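Local coordinates for MGS-M5 (Unidentified, PDB 4Q3N), which probably catalyses the NAD-dependent interconversion of L-lactate and pyruvate, as a lactate dehydrogenase of the lactate/malate dehydrogenase family, at residues 122-134 against 302-314. Sequence-based numbering, arbitrary orientation.
Sequences PVDVLAYVAWKES and ANILRKNLDDMSY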
loop_
_atom_site.group_PDB
_atom_site.type_symbol
_atom_site.label_atom_id
_atom_site.label_comp_id
_atom_site.label_asym_id
_atom_site.label_seq_id
_atom_site.Cartn_x
_atom_site.Cartn_y
_atom_site.Cartn_z
ATOM N N PRO A 122 -21.555 -12.907 -22.616
ATOM C CA PRO A 122 -21.641 -11.439 -22.790
ATOM C C PRO A 122 -22.202 -10.777 -21.531
ATOM O O PRO A 122 -23.316 -11.076 -21.076
ATOM C CB PRO A 122 -22.585 -11.278 -24.007
ATOM C CG PRO A 122 -23.393 -12.502 -24.001
ATOM C CD PRO A 122 -22.560 -13.617 -23.438
ATOM N N VAL A 123 -21.399 -9.918 -20.946
ATOM C CA VAL A 123 -21.618 -9.512 -19.583
ATOM C C VAL A 123 -22.914 -8.687 -19.406
ATOM O O VAL A 123 -23.593 -8.812 -18.399
ATOM C CB VAL A 123 -20.375 -8.726 -19.061
ATOM C CG1 VAL A 123 -20.139 -7.434 -19.894
ATOM C CG2 VAL A 123 -20.529 -8.373 -17.551
ATOM N N ASP A 124 -23.283 -7.866 -20.385
ATOM C CA ASP A 124 -24.478 -7.033 -20.198
ATOM C C ASP A 124 -25.714 -7.901 -20.177
ATOM O O ASP A 124 -26.582 -7.717 -19.332
ATOM C CB ASP A 124 -24.587 -5.955 -21.285
ATOM C CG ASP A 124 -23.353 -5.053 -21.308
ATOM O OD1 ASP A 124 -23.095 -4.381 -20.285
ATOM O OD2 ASP A 124 -22.614 -5.070 -22.319
ATOM N N VAL A 125 -25.801 -8.883 -21.080
ATOM C CA VAL A 125 -27.013 -9.698 -21.107
ATOM C C VAL A 125 -27.018 -10.607 -19.878
ATOM O O VAL A 125 -28.054 -10.751 -19.239
ATOM C CB VAL A 125 -27.172 -10.530 -22.421
ATOM C CG1 VAL A 125 -26.925 -9.663 -23.673
ATOM C CG2 VAL A 125 -26.304 -11.752 -22.414
ATOM N N LEU A 126 -25.862 -11.136 -19.484
ATOM C CA LEU A 126 -25.815 -12.089 -18.383
ATOM C C LEU A 126 -26.033 -11.404 -17.034
ATOM O O LEU A 126 -26.594 -12.007 -16.116
ATOM C CB LEU A 126 -24.487 -12.871 -18.403
ATOM C CG LEU A 126 -24.376 -13.830 -19.609
ATOM C CD1 LEU A 126 -23.061 -14.580 -19.539
ATOM C CD2 LEU A 126 -25.602 -14.805 -19.754
ATOM N N ALA A 127 -25.664 -10.131 -16.941
ATOM C CA ALA A 127 -25.994 -9.351 -15.740
ATOM C C ALA A 127 -27.503 -9.167 -15.603
ATOM O O ALA A 127 -28.086 -9.270 -14.488
ATOM C CB ALA A 127 -25.262 -7.965 -15.762
ATOM N N TYR A 128 -28.169 -8.926 -16.714
ATOM C CA TYR A 128 -29.631 -8.823 -16.683
ATOM C C TYR A 128 -30.223 -10.171 -16.241
ATOM O O TYR A 128 -31.181 -10.240 -15.437
ATOM C CB TYR A 128 -30.175 -8.410 -18.074
ATOM C CG TYR A 128 -31.670 -8.143 -18.131
ATOM C CD1 TYR A 128 -32.571 -9.177 -18.323
ATOM C CD2 TYR A 128 -32.169 -6.849 -18.002
ATOM C CE1 TYR A 128 -33.944 -8.944 -18.366
ATOM C CE2 TYR A 128 -33.522 -6.599 -18.059
ATOM C CZ TYR A 128 -34.407 -7.655 -18.237
ATOM O OH TYR A 128 -35.752 -7.406 -18.292
ATOM N N VAL A 129 -29.683 -11.246 -16.809
ATOM C CA VAL A 129 -30.180 -12.577 -16.475
ATOM C C VAL A 129 -29.991 -12.824 -14.982
ATOM O O VAL A 129 -30.915 -13.252 -14.296
ATOM C CB VAL A 129 -29.491 -13.669 -17.295
ATOM C CG1 VAL A 129 -29.819 -15.087 -16.727
ATOM C CG2 VAL A 129 -29.975 -13.554 -18.777
ATOM N N ALA A 130 -28.798 -12.535 -14.481
ATOM C CA ALA A 130 -28.514 -12.744 -13.067
ATOM C C ALA A 130 -29.457 -11.883 -12.224
ATOM O O ALA A 130 -29.970 -12.324 -11.195
ATOM C CB ALA A 130 -27.049 -12.412 -12.758
ATOM N N TRP A 131 -29.716 -10.667 -12.685
ATOM C CA TRP A 131 -30.606 -9.788 -11.930
ATOM C C TRP A 131 -32.000 -10.424 -11.801
ATOM O O TRP A 131 -32.541 -10.588 -10.689
ATOM C CB TRP A 131 -30.688 -8.389 -12.575
ATOM C CG TRP A 131 -31.847 -7.589 -12.028
ATOM C CD1 TRP A 131 -32.117 -7.340 -10.701
ATOM C CD2 TRP A 131 -32.896 -6.956 -12.775
ATOM N NE1 TRP A 131 -33.267 -6.592 -10.588
ATOM C CE2 TRP A 131 -33.777 -6.359 -11.838
ATOM C CE3 TRP A 131 -33.183 -6.832 -14.141
ATOM C CZ2 TRP A 131 -34.934 -5.664 -12.226
ATOM C CZ3 TRP A 131 -34.314 -6.142 -14.523
ATOM C CH2 TRP A 131 -35.187 -5.562 -13.566
ATOM N N LYS A 132 -32.570 -10.819 -12.939
ATOM C CA LYS A 132 -33.895 -11.421 -12.956
ATOM C C LYS A 132 -33.955 -12.714 -12.158
ATOM O O LYS A 132 -34.911 -12.956 -11.462
ATOM C CB LYS A 132 -34.346 -11.685 -14.398
ATOM C CG LYS A 132 -34.538 -10.417 -15.195
ATOM C CD LYS A 132 -35.473 -9.487 -14.442
ATOM C CE LYS A 132 -36.842 -9.453 -15.062
ATOM N NZ LYS A 132 -36.864 -8.486 -16.186
ATOM N N GLU A 133 -32.939 -13.558 -12.261
ATOM C CA GLU A 133 -33.060 -14.862 -11.611
ATOM C C GLU A 133 -32.784 -14.741 -10.115
ATOM O O GLU A 133 -33.149 -15.616 -9.333
ATOM C CB GLU A 133 -32.114 -15.869 -12.250
ATOM C CG GLU A 133 -32.391 -16.118 -13.756
ATOM C CD GLU A 133 -33.727 -16.843 -13.978
ATOM O OE1 GLU A 133 -34.245 -17.438 -13.013
ATOM O OE2 GLU A 133 -34.259 -16.811 -15.101
ATOM N N SER A 134 -32.126 -13.658 -9.711
ATOM C CA SER A 134 -31.730 -13.539 -8.322
ATOM C C SER A 134 -32.872 -13.078 -7.441
ATOM O O SER A 134 -32.896 -13.417 -6.257
ATOM C CB SER A 134 -30.543 -12.574 -8.164
ATOM O OG SER A 134 -30.981 -11.232 -8.331
ATOM N N ALA A 302 -28.235 -0.242 -26.855
ATOM C CA ALA A 302 -29.327 -0.741 -26.020
ATOM C C ALA A 302 -30.308 -1.590 -26.835
ATOM O O ALA A 302 -30.863 -2.583 -26.344
ATOM C CB ALA A 302 -30.065 0.412 -25.358
ATOM N N ASN A 303 -30.557 -1.182 -28.069
ATOM C CA ASN A 303 -31.493 -1.939 -28.915
ATOM C C ASN A 303 -30.964 -3.336 -29.207
ATOM O O ASN A 303 -31.708 -4.316 -29.223
ATOM C CB ASN A 303 -31.769 -1.175 -30.194
ATOM C CG ASN A 303 -32.671 0.027 -29.943
ATOM O OD1 ASN A 303 -33.368 0.079 -28.922
ATOM N ND2 ASN A 303 -32.657 0.995 -30.847
ATOM N N ILE A 304 -29.656 -3.415 -29.375
ATOM C CA ILE A 304 -28.968 -4.665 -29.677
ATOM C C ILE A 304 -29.096 -5.633 -28.498
ATOM O O ILE A 304 -29.420 -6.799 -28.672
ATOM C CB ILE A 304 -27.465 -4.382 -30.009
ATOM C CG1 ILE A 304 -27.373 -3.777 -31.423
ATOM C CG2 ILE A 304 -26.624 -5.676 -29.936
ATOM C CD1 ILE A 304 -25.970 -3.262 -31.799
ATOM N N LEU A 305 -28.876 -5.129 -27.288
ATOM C CA LEU A 305 -28.993 -5.937 -26.084
ATOM C C LEU A 305 -30.427 -6.318 -25.810
ATOM O O LEU A 305 -30.735 -7.473 -25.432
ATOM C CB LEU A 305 -28.400 -5.186 -24.879
ATOM C CG LEU A 305 -26.900 -4.871 -24.961
ATOM C CD1 LEU A 305 -26.473 -3.810 -23.898
ATOM C CD2 LEU A 305 -26.085 -6.167 -24.784
ATOM N N ARG A 306 -31.338 -5.388 -26.044
ATOM C CA ARG A 306 -32.739 -5.721 -25.834
ATOM C C ARG A 306 -33.173 -6.834 -26.823
ATOM O O ARG A 306 -33.962 -7.733 -26.477
ATOM C CB ARG A 306 -33.629 -4.477 -25.976
ATOM C CG ARG A 306 -35.049 -4.689 -25.462
ATOM C CD ARG A 306 -35.003 -5.171 -24.000
ATOM N NE ARG A 306 -35.470 -6.544 -23.916
ATOM C CZ ARG A 306 -35.850 -7.167 -22.805
ATOM N NH1 ARG A 306 -35.799 -6.545 -21.622
ATOM N NH2 ARG A 306 -36.311 -8.417 -22.886
ATOM N N LYS A 307 -32.652 -6.797 -28.043
ATOM C CA LYS A 307 -33.036 -7.840 -29.024
ATOM C C LYS A 307 -32.473 -9.209 -28.590
ATOM O O LYS A 307 -33.153 -10.248 -28.705
ATOM C CB LYS A 307 -32.528 -7.469 -30.424
ATOM C CG LYS A 307 -32.809 -8.522 -31.530
ATOM C CD LYS A 307 -34.307 -8.748 -31.699
ATOM C CE LYS A 307 -34.608 -9.464 -33.010
ATOM N NZ LYS A 307 -33.758 -10.691 -33.162
ATOM N N ASN A 308 -31.217 -9.198 -28.130
ATOM C CA ASN A 308 -30.597 -10.380 -27.542
ATOM C C ASN A 308 -31.483 -10.948 -26.428
ATOM O O ASN A 308 -31.830 -12.111 -26.449
ATOM C CB ASN A 308 -29.208 -10.058 -26.972
ATOM C CG ASN A 308 -28.141 -9.849 -28.047
ATOM O OD1 ASN A 308 -28.290 -10.254 -29.198
ATOM N ND2 ASN A 308 -27.062 -9.194 -27.664
ATOM N N LEU A 309 -31.878 -10.109 -25.470
ATOM C CA LEU A 309 -32.722 -10.545 -24.351
ATOM C C LEU A 309 -34.076 -11.065 -24.819
ATOM O O LEU A 309 -34.540 -12.079 -24.314
ATOM C CB LEU A 309 -32.914 -9.401 -23.312
ATOM C CG LEU A 309 -31.688 -9.013 -22.479
ATOM C CD1 LEU A 309 -31.888 -7.693 -21.660
ATOM C CD2 LEU A 309 -31.204 -10.146 -21.551
ATOM N N ASP A 310 -34.718 -10.381 -25.762
ATOM C CA ASP A 310 -35.964 -10.870 -26.329
ATOM C C ASP A 310 -35.801 -12.287 -26.907
ATOM O O ASP A 310 -36.633 -13.180 -26.706
ATOM C CB ASP A 310 -36.467 -9.923 -27.445
ATOM C CG ASP A 310 -36.993 -8.587 -26.919
ATOM O OD1 ASP A 310 -37.207 -8.452 -25.692
ATOM O OD2 ASP A 310 -37.215 -7.673 -27.748
ATOM N N ASP A 311 -34.726 -12.452 -27.657
ATOM C CA ASP A 311 -34.440 -13.701 -28.316
ATOM C C ASP A 311 -34.168 -14.800 -27.309
ATOM O O ASP A 311 -34.302 -15.966 -27.640
ATOM C CB ASP A 311 -33.250 -13.543 -29.260
ATOM C CG ASP A 311 -33.614 -12.785 -30.520
ATOM O OD1 ASP A 311 -34.829 -12.624 -30.805
ATOM O OD2 ASP A 311 -32.681 -12.365 -31.236
ATOM N N MET A 312 -33.795 -14.440 -26.084
ATOM C CA MET A 312 -33.571 -15.443 -25.039
ATOM C C MET A 312 -34.831 -15.638 -24.195
ATOM O O MET A 312 -34.794 -16.294 -23.162
ATOM C CB MET A 312 -32.408 -15.042 -24.138
ATOM C CG MET A 312 -31.100 -14.901 -24.869
ATOM S SD MET A 312 -29.949 -13.793 -24.046
ATOM C CE MET A 312 -29.561 -14.777 -22.598
ATOM N N SER A 313 -35.926 -15.055 -24.670
ATOM C CA SER A 313 -37.206 -14.878 -23.960
ATOM C C SER A 313 -37.019 -14.386 -22.524
ATOM O O SER A 313 -37.598 -14.920 -21.589
ATOM C CB SER A 313 -38.053 -16.161 -23.987
ATOM O OG SER A 313 -37.316 -17.284 -23.560
ATOM N N TYR A 314 -36.197 -13.352 -22.376
ATOM C CA TYR A 314 -36.155 -12.577 -21.153
ATOM C C TYR A 314 -36.897 -11.284 -21.417
ATOM O O TYR A 314 -36.778 -10.345 -20.629
ATOM C CB TYR A 314 -34.718 -12.310 -20.699
ATOM C CG TYR A 314 -34.205 -13.428 -19.848
ATOM C CD1 TYR A 314 -33.608 -14.539 -20.427
ATOM C CD2 TYR A 314 -34.382 -13.415 -18.468
ATOM C CE1 TYR A 314 -33.155 -15.596 -19.659
ATOM C CE2 TYR A 314 -33.915 -14.460 -17.677
ATOM C CZ TYR A 314 -33.302 -15.552 -18.283
ATOM O OH TYR A 314 -32.851 -16.609 -17.538
ATOM O OXT TYR A 314 -37.625 -11.199 -22.430
#
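Tyr128 and Leu309 meet where a helix of the NAD-binding Rossmann domain, 123-134, packs on the C-terminal helix of the lactate/malate dehydrogenase fold, tying the two domains together. The segment axes cross at -53°, 10.1 Å apart at closest. Leu309 CD1 sits over one face of the Tyr128 ring, a CH-pi contact 3.7 Å from the ring centroid, while Trp131 CE3 lies over the opposite face. Tyr128 CG is anti to the backbone N (chi1 -174°), which swings the phenol out to the Arg306 guanidinium, whose plane is nearly perpendicular to the ring. Arg306 NH1, hydrogen-bonded to the backbone O of Gln268, also gives Tyr128 OH a weak, long bond at the guanidinium edge (3.4 Å). Replacing Tyr128 with alanine would probably leave a gap between Leu309 and Trp131 and take one acceptor from Arg306. Arg306 NH2 also salt-bridges Asp310 OD1 and Tyr314 OXT, pinning the terminal residue, whose N bonds Leu309 O in the Schellman motif that ends the helix. Val125 CG1 rests on Leu305 CD2 (3.8 Å), and Met312 CE reaches Val129 CG2. The same CG2 methyl stands over the centre of the Tyr314 ring, 3.9 Å from its centroid. At the rim of that ring, Tyr314 OH donates to Glu133 OE2 (2.8 Å), meeting the anti side of a carboxylate set upright to the ring and salt-bridged through OE1 to Lys105 NZ.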